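Local coordinates for pngf-ii (Elizabethkingia meningoseptica, PDB 4R4X), which probably hydrolyses the amide bond linking N-glycans to asparagine, acting as a peptide:N-glycosidase that releases sugar chains from glycoproteins, at residues A[99-104]-A[110-115]; A[433-438]-A[526-531]; A[209-214]-A[264-269]. All coordinates share one frame; numbering follows the deposited sequence.

Contact 1. Residues A[99-104]-A[110-115]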
loop_
_atom_site.group_PDB
_atom_site.type_symbol
_atom_site.label_atom_id
_atom_site.label_comp_id
_atom_site.label_asym_id
_atom_site.label_seq_id
_atom_site.Cartn_x
_atom_site.Cartn_y
_atom_site.Cartn_z
ATOM N N VAL A 99 39.088 27.715 17.148
ATOM C CA VAL A 99 38.375 26.436 17.143
ATOM C C VAL A 99 39.267 25.306 17.654
ATOM O O VAL A 99 40.503 25.349 17.511
ATOM C CB VAL A 99 37.808 26.063 15.745
ATOM C CG1 VAL A 99 36.702 27.048 15.337
ATOM C CG2 VAL A 99 38.892 26.024 14.674
ATOM N N LYS A 100 38.605 24.322 18.259
ATOM C CA LYS A 100 39.188 23.057 18.689
ATOM C C LYS A 100 38.445 21.961 17.955
ATOM O O LYS A 100 37.274 22.098 17.625
ATOM C CB LYS A 100 39.003 22.847 20.191
ATOM C CG LYS A 100 39.846 23.761 21.059
ATOM C CD LYS A 100 39.489 23.694 22.539
ATOM C CE LYS A 100 39.737 22.329 23.168
ATOM N NZ LYS A 100 41.127 21.817 22.962
ATOM N N LYS A 101 39.140 20.879 17.670
ATOM C CA LYS A 101 38.534 19.744 17.060
ATOM C C LYS A 101 38.321 18.641 18.065
ATOM O O LYS A 101 39.194 18.361 18.895
ATOM C CB LYS A 101 39.408 19.217 15.937
ATOM C CG LYS A 101 38.680 18.217 15.067
ATOM C CD LYS A 101 39.621 17.583 14.045
ATOM C CE LYS A 101 40.071 16.203 14.471
ATOM N NZ LYS A 101 40.827 15.531 13.390
ATOM N N ALA A 102 37.162 17.998 17.962
ATOM C CA ALA A 102 36.862 16.776 18.707
ATOM C C ALA A 102 36.260 15.798 17.728
ATOM O O ALA A 102 35.805 16.195 16.638
ATOM C CB ALA A 102 35.897 17.053 19.828
ATOM N N VAL A 103 36.260 14.524 18.113
ATOM C CA VAL A 103 35.820 13.452 17.226
ATOM C C VAL A 103 34.777 12.594 17.918
ATOM O O VAL A 103 34.901 12.295 19.110
ATOM C CB VAL A 103 36.985 12.538 16.807
ATOM C CG1 VAL A 103 36.515 11.507 15.780
ATOM C CG2 VAL A 103 38.129 13.345 16.228
ATOM N N THR A 104 33.738 12.227 17.169
ATOM C CA THR A 104 32.740 11.276 17.649
ATOM C C THR A 104 32.448 10.229 16.593
ATOM O O THR A 104 32.815 10.381 15.417
ATOM C CB THR A 104 31.430 11.946 18.108
ATOM O OG1 THR A 104 30.627 10.986 18.807
ATOM C CG2 THR A 104 30.619 12.540 16.926
ATOM N N THR A 110 32.452 8.283 11.277
ATOM C CA THR A 110 33.309 9.183 12.030
ATOM C C THR A 110 32.991 10.622 11.667
ATOM O O THR A 110 32.958 10.985 10.481
ATOM C CB THR A 110 34.781 8.922 11.704
ATOM O OG1 THR A 110 35.091 7.573 12.049
ATOM C CG2 THR A 110 35.696 9.866 12.490
ATOM N N ILE A 111 32.744 11.438 12.683
ATOM C CA ILE A 111 32.431 12.849 12.468
ATOM C C ILE A 111 33.366 13.726 13.284
ATOM O O ILE A 111 33.380 13.661 14.520
ATOM C CB ILE A 111 30.976 13.202 12.845
ATOM C CG1 ILE A 111 29.984 12.301 12.096
ATOM C CG2 ILE A 111 30.707 14.670 12.539
ATOM C CD1 ILE A 111 29.467 11.157 12.940
ATOM N N GLU A 112 34.145 14.547 12.582
ATOM C CA GLU A 112 35.013 15.521 13.224
ATOM C C GLU A 112 34.247 16.842 13.367
ATOM O O GLU A 112 33.620 17.316 12.415
ATOM C CB GLU A 112 36.269 15.741 12.397
ATOM C CG GLU A 112 37.043 14.479 12.049
ATOM C CD GLU A 112 38.072 14.754 10.965
ATOM O OE1 GLU A 112 37.772 14.540 9.764
ATOM O OE2 GLU A 112 39.165 15.227 11.320
ATOM N N VAL A 113 34.320 17.420 14.558
ATOM C CA VAL A 113 33.598 18.630 14.908
ATOM C C VAL A 113 34.601 19.709 15.369
ATOM O O VAL A 113 35.422 19.482 16.265
ATOM C CB VAL A 113 32.539 18.295 15.975
ATOM C CG1 VAL A 113 31.793 19.525 16.426
ATOM C CG2 VAL A 113 31.560 17.263 15.406
ATOM N N TRP A 114 34.568 20.858 14.697
ATOM C CA TRP A 114 35.390 21.990 15.066
ATOM C C TRP A 114 34.492 23.069 15.648
ATOM O O TRP A 114 33.545 23.486 14.990
ATOM C CB TRP A 114 36.058 22.553 13.842
ATOM C CG TRP A 114 37.081 21.721 13.243
ATOM C CD1 TRP A 114 36.912 20.753 12.318
ATOM C CD2 TRP A 114 38.487 21.823 13.475
ATOM N NE1 TRP A 114 38.134 20.224 11.949
ATOM C CE2 TRP A 114 39.117 20.871 12.652
ATOM C CE3 TRP A 114 39.271 22.630 14.292
ATOM C CZ2 TRP A 114 40.502 20.704 12.619
ATOM C CZ3 TRP A 114 40.673 22.453 14.274
ATOM C CH2 TRP A 114 41.259 21.492 13.439
ATOM N N TYR A 115 34.799 23.520 16.858
ATOM C CA TYR A 115 33.903 24.422 17.586
ATOM C C TYR A 115 34.662 25.540 18.266
ATOM O O TYR A 115 35.819 25.365 18.675
ATOM C CB TYR A 115 33.092 23.651 18.625
ATOM C CG TYR A 115 33.944 22.984 19.711
ATOM C CD1 TYR A 115 34.498 21.721 19.512
ATOM C CD2 TYR A 115 34.235 23.640 20.915
ATOM C CE1 TYR A 115 35.283 21.115 20.485
ATOM C CE2 TYR A 115 35.019 23.042 21.892
ATOM C CZ TYR A 115 35.538 21.783 21.678
ATOM O OH TYR A 115 36.319 21.177 22.644
#

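Contact 2. Residues A[433-438]-A[526-531]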
loop_
_atom_site.group_PDB
_atom_site.type_symbol
_atom_site.label_atom_id
_atom_site.label_comp_id
_atom_site.label_asym_id
_atom_site.label_seq_id
_atom_site.Cartn_x
_atom_site.Cartn_y
_atom_site.Cartn_z
ATOM N N ALA A 433 -8.111 -35.306 -6.781
ATOM C CA ALA A 433 -8.354 -35.173 -8.227
ATOM C C ALA A 433 -9.236 -33.977 -8.511
ATOM O O ALA A 433 -9.919 -33.946 -9.533
ATOM C CB ALA A 433 -9.045 -36.440 -8.761
ATOM N N GLY A 434 -9.265 -33.002 -7.606
ATOM C CA GLY A 434 -10.027 -31.775 -7.838
ATOM C C GLY A 434 -9.099 -30.671 -8.307
ATOM O O GLY A 434 -7.891 -30.728 -8.074
ATOM N N ASP A 435 -9.660 -29.656 -8.964
ATOM C CA ASP A 435 -8.821 -28.664 -9.615
ATOM C C ASP A 435 -8.085 -27.695 -8.646
ATOM O O ASP A 435 -7.266 -26.932 -9.093
ATOM C CB ASP A 435 -9.601 -27.895 -10.670
ATOM C CG ASP A 435 -9.890 -28.731 -11.912
ATOM O OD1 ASP A 435 -9.315 -29.851 -12.055
ATOM O OD2 ASP A 435 -10.686 -28.249 -12.757
ATOM N N GLU A 436 -8.370 -27.738 -7.344
ATOM C CA GLU A 436 -7.500 -27.054 -6.375
ATOM C C GLU A 436 -6.090 -27.662 -6.465
ATOM O O GLU A 436 -5.088 -26.964 -6.315
ATOM C CB GLU A 436 -8.016 -27.227 -4.946
ATOM C CG GLU A 436 -7.121 -26.626 -3.870
ATOM C CD GLU A 436 -7.747 -26.642 -2.481
ATOM O OE1 GLU A 436 -8.950 -26.994 -2.361
ATOM O OE2 GLU A 436 -7.031 -26.330 -1.484
ATOM N N PHE A 437 -6.029 -28.977 -6.669
ATOM C CA PHE A 437 -4.794 -29.723 -6.501
ATOM C C PHE A 437 -4.197 -30.337 -7.761
ATOM O O PHE A 437 -3.131 -30.977 -7.690
ATOM C CB PHE A 437 -4.979 -30.819 -5.443
ATOM C CG PHE A 437 -5.272 -30.280 -4.072
ATOM C CD1 PHE A 437 -4.292 -29.567 -3.372
ATOM C CD2 PHE A 437 -6.525 -30.479 -3.476
ATOM C CE1 PHE A 437 -4.562 -29.064 -2.104
ATOM C CE2 PHE A 437 -6.797 -29.984 -2.212
ATOM C CZ PHE A 437 -5.812 -29.255 -1.532
ATOM N N VAL A 438 -4.841 -30.127 -8.905
ATOM C CA VAL A 438 -4.337 -30.623 -10.178
ATOM C C VAL A 438 -4.134 -29.463 -11.154
ATOM O O VAL A 438 -5.034 -28.662 -11.362
ATOM C CB VAL A 438 -5.354 -31.575 -10.841
ATOM C CG1 VAL A 438 -4.809 -32.148 -12.143
ATOM C CG2 VAL A 438 -5.792 -32.674 -9.876
ATOM N N SER A 526 -15.288 -29.386 -9.246
ATOM C CA SER A 526 -14.237 -28.445 -9.582
ATOM C C SER A 526 -14.839 -27.156 -10.202
ATOM O O SER A 526 -15.893 -27.171 -10.853
ATOM C CB SER A 526 -13.204 -29.092 -10.512
ATOM O OG SER A 526 -12.338 -29.947 -9.768
ATOM N N PHE A 527 -14.167 -26.037 -9.968
ATOM C CA PHE A 527 -14.608 -24.747 -10.482
ATOM C C PHE A 527 -13.472 -23.753 -10.511
ATOM O O PHE A 527 -12.440 -23.951 -9.850
ATOM C CB PHE A 527 -15.802 -24.194 -9.682
ATOM C CG PHE A 527 -15.527 -24.006 -8.212
ATOM C CD1 PHE A 527 -15.085 -22.782 -7.718
ATOM C CD2 PHE A 527 -15.784 -25.032 -7.314
ATOM C CE1 PHE A 527 -14.861 -22.599 -6.357
ATOM C CE2 PHE A 527 -15.565 -24.853 -5.958
ATOM C CZ PHE A 527 -15.095 -23.638 -5.479
ATOM N N TRP A 528 -13.624 -22.716 -11.338
ATOM C CA TRP A 528 -12.522 -21.771 -11.591
ATOM C C TRP A 528 -12.983 -20.330 -11.395
ATOM O O TRP A 528 -13.890 -19.870 -12.092
ATOM C CB TRP A 528 -11.949 -21.978 -12.991
ATOM C CG TRP A 528 -11.133 -23.222 -13.054
ATOM C CD1 TRP A 528 -11.595 -24.503 -13.144
ATOM C CD2 TRP A 528 -9.718 -23.312 -12.921
ATOM N NE1 TRP A 528 -10.542 -25.386 -13.092
ATOM C CE2 TRP A 528 -9.378 -24.676 -12.971
ATOM C CE3 TRP A 528 -8.694 -22.367 -12.804
ATOM C CZ2 TRP A 528 -8.054 -25.116 -12.909
ATOM C CZ3 TRP A 528 -7.388 -22.811 -12.730
ATOM C CH2 TRP A 528 -7.077 -24.158 -12.766
ATOM N N ASN A 529 -12.364 -19.645 -10.431
ATOM C CA ASN A 529 -12.592 -18.231 -10.177
ATOM C C ASN A 529 -11.653 -17.423 -11.062
ATOM O O ASN A 529 -10.432 -17.380 -10.805
ATOM C CB ASN A 529 -12.312 -17.887 -8.718
ATOM C CG ASN A 529 -13.364 -18.396 -7.766
ATOM O OD1 ASN A 529 -14.559 -18.321 -8.019
ATOM N ND2 ASN A 529 -12.912 -18.848 -6.616
ATOM N N VAL A 530 -12.201 -16.805 -12.109
ATOM C CA VAL A 530 -11.400 -16.060 -13.066
ATOM C C VAL A 530 -11.993 -14.668 -13.301
ATOM O O VAL A 530 -13.215 -14.489 -13.469
ATOM C CB VAL A 530 -11.185 -16.830 -14.398
ATOM C CG1 VAL A 530 -10.719 -18.259 -14.138
ATOM C CG2 VAL A 530 -12.445 -16.877 -15.230
ATOM N N SER A 531 -11.126 -13.667 -13.246
ATOM C CA SER A 531 -11.516 -12.321 -13.655
ATOM C C SER A 531 -10.562 -11.742 -14.689
ATOM O O SER A 531 -9.356 -12.043 -14.730
ATOM C CB SER A 531 -11.672 -11.392 -12.449
ATOM O OG SER A 531 -10.423 -10.971 -11.986
HETATM O O HOH W 1 -12.322 -32.476 -10.696
#

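Contact 3. Residues A[209-214]-A[264-269]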
loop_
_atom_site.group_PDB
_atom_site.type_symbol
_atom_site.label_atom_id
_atom_site.label_comp_id
_atom_site.label_asym_id
_atom_site.label_seq_id
_atom_site.Cartn_x
_atom_site.Cartn_y
_atom_site.Cartn_z
ATOM N N GLN A 209 -22.800 -1.457 4.570
ATOM C CA GLN A 209 -23.802 -2.394 4.102
ATOM C C GLN A 209 -23.245 -3.810 4.167
ATOM O O GLN A 209 -22.051 -4.044 3.874
ATOM C CB GLN A 209 -24.229 -2.044 2.688
ATOM C CG GLN A 209 -24.763 -0.618 2.574
ATOM C CD GLN A 209 -24.918 -0.172 1.132
ATOM O OE1 GLN A 209 -24.276 0.772 0.682
ATOM N NE2 GLN A 209 -25.773 -0.828 0.426
ATOM N N ARG A 210 -24.101 -4.756 4.526
ATOM C CA ARG A 210 -23.679 -6.150 4.670
ATOM C C ARG A 210 -24.587 -7.056 3.875
ATOM O O ARG A 210 -25.806 -6.963 3.965
ATOM C CB ARG A 210 -23.696 -6.577 6.135
ATOM C CG ARG A 210 -22.915 -5.653 7.050
ATOM C CD ARG A 210 -22.696 -6.250 8.446
ATOM N NE ARG A 210 -21.714 -5.434 9.164
ATOM C CZ ARG A 210 -21.956 -4.230 9.678
ATOM N NH1 ARG A 210 -20.972 -3.556 10.261
ATOM N NH2 ARG A 210 -23.175 -3.674 9.605
ATOM N N PHE A 211 -24.001 -7.935 3.088
ATOM C CA PHE A 211 -24.783 -8.840 2.257
ATOM C C PHE A 211 -24.256 -10.256 2.475
ATOM O O PHE A 211 -23.270 -10.457 3.195
ATOM C CB PHE A 211 -24.660 -8.458 0.783
ATOM C CG PHE A 211 -25.056 -7.038 0.472
ATOM C CD1 PHE A 211 -26.391 -6.709 0.190
ATOM C CD2 PHE A 211 -24.110 -6.026 0.479
ATOM C CE1 PHE A 211 -26.742 -5.399 -0.100
ATOM C CE2 PHE A 211 -24.454 -4.726 0.197
ATOM C CZ PHE A 211 -25.774 -4.406 -0.081
ATOM N N GLY A 212 -24.921 -11.245 1.882
ATOM C CA GLY A 212 -24.474 -12.628 1.964
ATOM C C GLY A 212 -24.439 -13.133 3.396
ATOM O O GLY A 212 -23.551 -13.901 3.768
ATOM N N ASN A 213 -25.401 -12.680 4.200
ATOM C CA ASN A 213 -25.537 -13.117 5.578
ATOM C C ASN A 213 -24.293 -12.791 6.412
ATOM O O ASN A 213 -23.991 -13.496 7.363
ATOM C CB ASN A 213 -25.835 -14.623 5.603
ATOM C CG ASN A 213 -26.940 -14.994 6.575
ATOM O OD1 ASN A 213 -27.970 -14.348 6.616
ATOM N ND2 ASN A 213 -26.730 -16.051 7.354
ATOM N N GLY A 214 -23.595 -11.712 6.043
ATOM C CA GLY A 214 -22.411 -11.218 6.748
ATOM C C GLY A 214 -21.075 -11.446 6.021
ATOM O O GLY A 214 -20.037 -10.955 6.464
ATOM N N THR A 264 -26.714 -3.901 -8.119
ATOM C CA THR A 264 -28.111 -4.269 -8.384
ATOM C C THR A 264 -28.396 -5.688 -7.871
ATOM O O THR A 264 -29.400 -5.924 -7.207
ATOM C CB THR A 264 -28.428 -4.220 -9.885
ATOM O OG1 THR A 264 -27.738 -3.110 -10.474
ATOM C CG2 THR A 264 -29.934 -4.078 -10.095
ATOM N N GLY A 265 -27.486 -6.618 -8.163
ATOM C CA GLY A 265 -27.569 -7.966 -7.629
ATOM C C GLY A 265 -27.541 -8.007 -6.110
ATOM O O GLY A 265 -28.347 -8.697 -5.483
ATOM N N LEU A 266 -26.618 -7.278 -5.503
ATOM C CA LEU A 266 -26.515 -7.280 -4.048
ATOM C C LEU A 266 -27.751 -6.679 -3.373
ATOM O O LEU A 266 -28.214 -7.205 -2.355
ATOM C CB LEU A 266 -25.267 -6.537 -3.592
ATOM C CG LEU A 266 -23.894 -7.115 -3.953
ATOM C CD1 LEU A 266 -22.844 -6.057 -3.726
ATOM C CD2 LEU A 266 -23.564 -8.335 -3.106
ATOM N N THR A 267 -28.287 -5.588 -3.913
ATOM C CA THR A 267 -29.378 -4.892 -3.224
ATOM C C THR A 267 -30.749 -5.489 -3.518
ATOM O O THR A 267 -31.622 -5.526 -2.630
ATOM C CB THR A 267 -29.424 -3.392 -3.573
ATOM O OG1 THR A 267 -29.552 -3.252 -4.974
ATOM C CG2 THR A 267 -28.185 -2.679 -3.104
ATOM N N GLN A 268 -30.954 -5.920 -4.760
ATOM C CA GLN A 268 -32.244 -6.485 -5.196
ATOM C C GLN A 268 -32.285 -8.003 -5.116
ATOM O O GLN A 268 -33.346 -8.591 -4.901
ATOM C CB GLN A 268 -32.561 -6.114 -6.650
ATOM C CG GLN A 268 -32.600 -4.631 -6.936
ATOM C CD GLN A 268 -33.345 -3.858 -5.876
ATOM O OE1 GLN A 268 -32.769 -2.983 -5.224
ATOM N NE2 GLN A 268 -34.626 -4.201 -5.666
ATOM N N GLY A 269 -31.137 -8.638 -5.303
ATOM C CA GLY A 269 -31.113 -10.075 -5.425
ATOM C C GLY A 269 -30.482 -10.563 -6.705
ATOM O O GLY A 269 -30.440 -9.881 -7.741
#

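Contact 1. Residues A[99-104]-A[110-115]
Lys101 NZ is gripped by two carboxylates: Glu112 OE2 across the strand pair at 2.7 Å, and Glu90 of the next strand, 86-94. The Glu112 oxygen presents its anti lone pair, on the side away from its partner oxygen, and two nearby acids should favour a protonated lysine. With CG set anti to the backbone N (chi1 -167°), the lysine chain passes over Trp114 before reaching Glu112. Lys101 CB stands 3.5 Å from the centroid of the six-membered ring, almost on the ring normal, a CH-pi contact; farther along, Lys101 CD comes within 3.5 Å of Trp114 CZ2. Val99 CG2 approaches the same indole obliquely, 3.4 Å from Trp114 CE3. The two strands, 97-106 and 109-116, form an antiparallel beta hairpin in the N-terminal domain, its other flanks joined by strands 86-94 and 134-140. Reciprocal backbone bonds join Lys100 with Tyr115, Ala102 with Val113 and Thr104 with Ile111; Ile111 N meets Thr104 O in a straight bond of 2.9 Å. Side chains of these hydrogen-bonded pairs occupy the face turned from Lys101 and Trp114. There the Tyr115 ring, placed by a chi1 of 62°, lies under Lys100 CB, while Ala102 CB sits at its edge, 4.2 Å from Tyr115 CE1. The Thr104 and Ile111 side chains lie side by side, Thr104 CG2 near Ile111 CB, and Thr104 OG1 turns to Glu84 O.

Contact 2. Residues A[433-438]-A[526-531]
Asp435 meets segment 526-531 through both its backbone and its carboxylate. Its amide N donates to Ser526 OG at 2.8 Å, and its OD2 accepts the indole N-H of Trp528, NE1 to OD2 2.9 Å, in a fairly straight bond. The carboxylate oxygen lies at the indole edge, close to the ring plane, but the indole N-H reaches OD2 on its anti side and 33° out of the carboxylate plane. Ring and carboxylate planes stand 57° apart, the two side chains crossing at about a right angle. Asp435 CG lies beside its own backbone N (chi1 -73°), bringing the carboxylate alongside Ser526, whose CB is 3.5 Å from Asp435 OD2. Ser526 OG, besides accepting from the amide, donates to a water at 2.7 Å, and this water in turn donates to Ala433 O, tying the Ala433 carbonyl to the serine; a bond of Ser526 OG to His428 O is weak. In the next shell Gly518 N gives OD2 a second donor, and Lys440 forms a salt bridge with OD1, so both oxygens of this buried acid are engaged and the negative charge is probably stabilised. Phe437 N bonds back to Gly434 O, closing a turn with Asp435 and Glu436 at its corners, while Ser486 OG bonds Asp435 O. The arrangement pins the loop between strands 416-428 and 442-446 onto the start of strand 527-537, which lies between strands 416-428 and 378-384 in the large antiparallel sheet of the PNGase F-like region; Trp528 also packs on Thr425 and Ile515.

Contact 3. Residues A[209-214]-A[264-269]
The end of strand 209-211 faces the last turn of helix 262-268, with the CA atoms of Phe211 and Leu266 6.7 Å apart. Phe211 carries the contact from the strand side. With CG beside the backbone N (chi1 -56°) the ring extends toward the helix, and one face receives Leu266 CB, 3.9 Å from the centroid and 8° off the normal, a well-centred CH-pi contact. Leu266 CD2 reaches back along the phenyl stem, 4.0 Å from Phe211 CB, so the leucine touches both ring and root. Phe211 CD1 and Leu266 O are 3.2 Å apart, the helix carbonyl lying close to the ring carbons. Thr267 CG2 adds a looser touch, 4.2 Å from Phe211 CZ, while its hydroxyl turns to Tyr263 O within the helix. After Phe211 the backbone reverses tightly: Gly214 N bonds to Phe211 O, with positive phi at Gly212 and Asn213, and leads into strand 216-222. Ile216 of that strand touches both Phe211 and Leu266, extending the apolar patch. The contact of Phe211 with Leu266 and Thr267 thus rests on shape and dispersion, without a polar bond of its own; directional bonding between strand and helix comes from just beside it, where Gln209 NE2 is hydrogen-bonded to Tyr263 OH.

In the fold
Contact 1 belongs to the N-terminal domain and stands apart: its centre is 68 Å from that of contact 2 and 69 Å from that of contact 3, on the opposite side of the chain's centre. Contacts 2 and 3 lie in the PNGase F-like part, with centres 26 Å apart and nearest atoms about 14 Å apart. Both reach one antiparallel sheet, contact 3 at its outermost strand 209-211 and contact 2 at strand 527-537, next to the other margin. None of the three includes a zinc ligand: one ion is bound by Glu52 and Asp159, the other by His542 and His545 in the C-terminal polyhistidine run, probably a purification tag, so that this site is unlikely to be native.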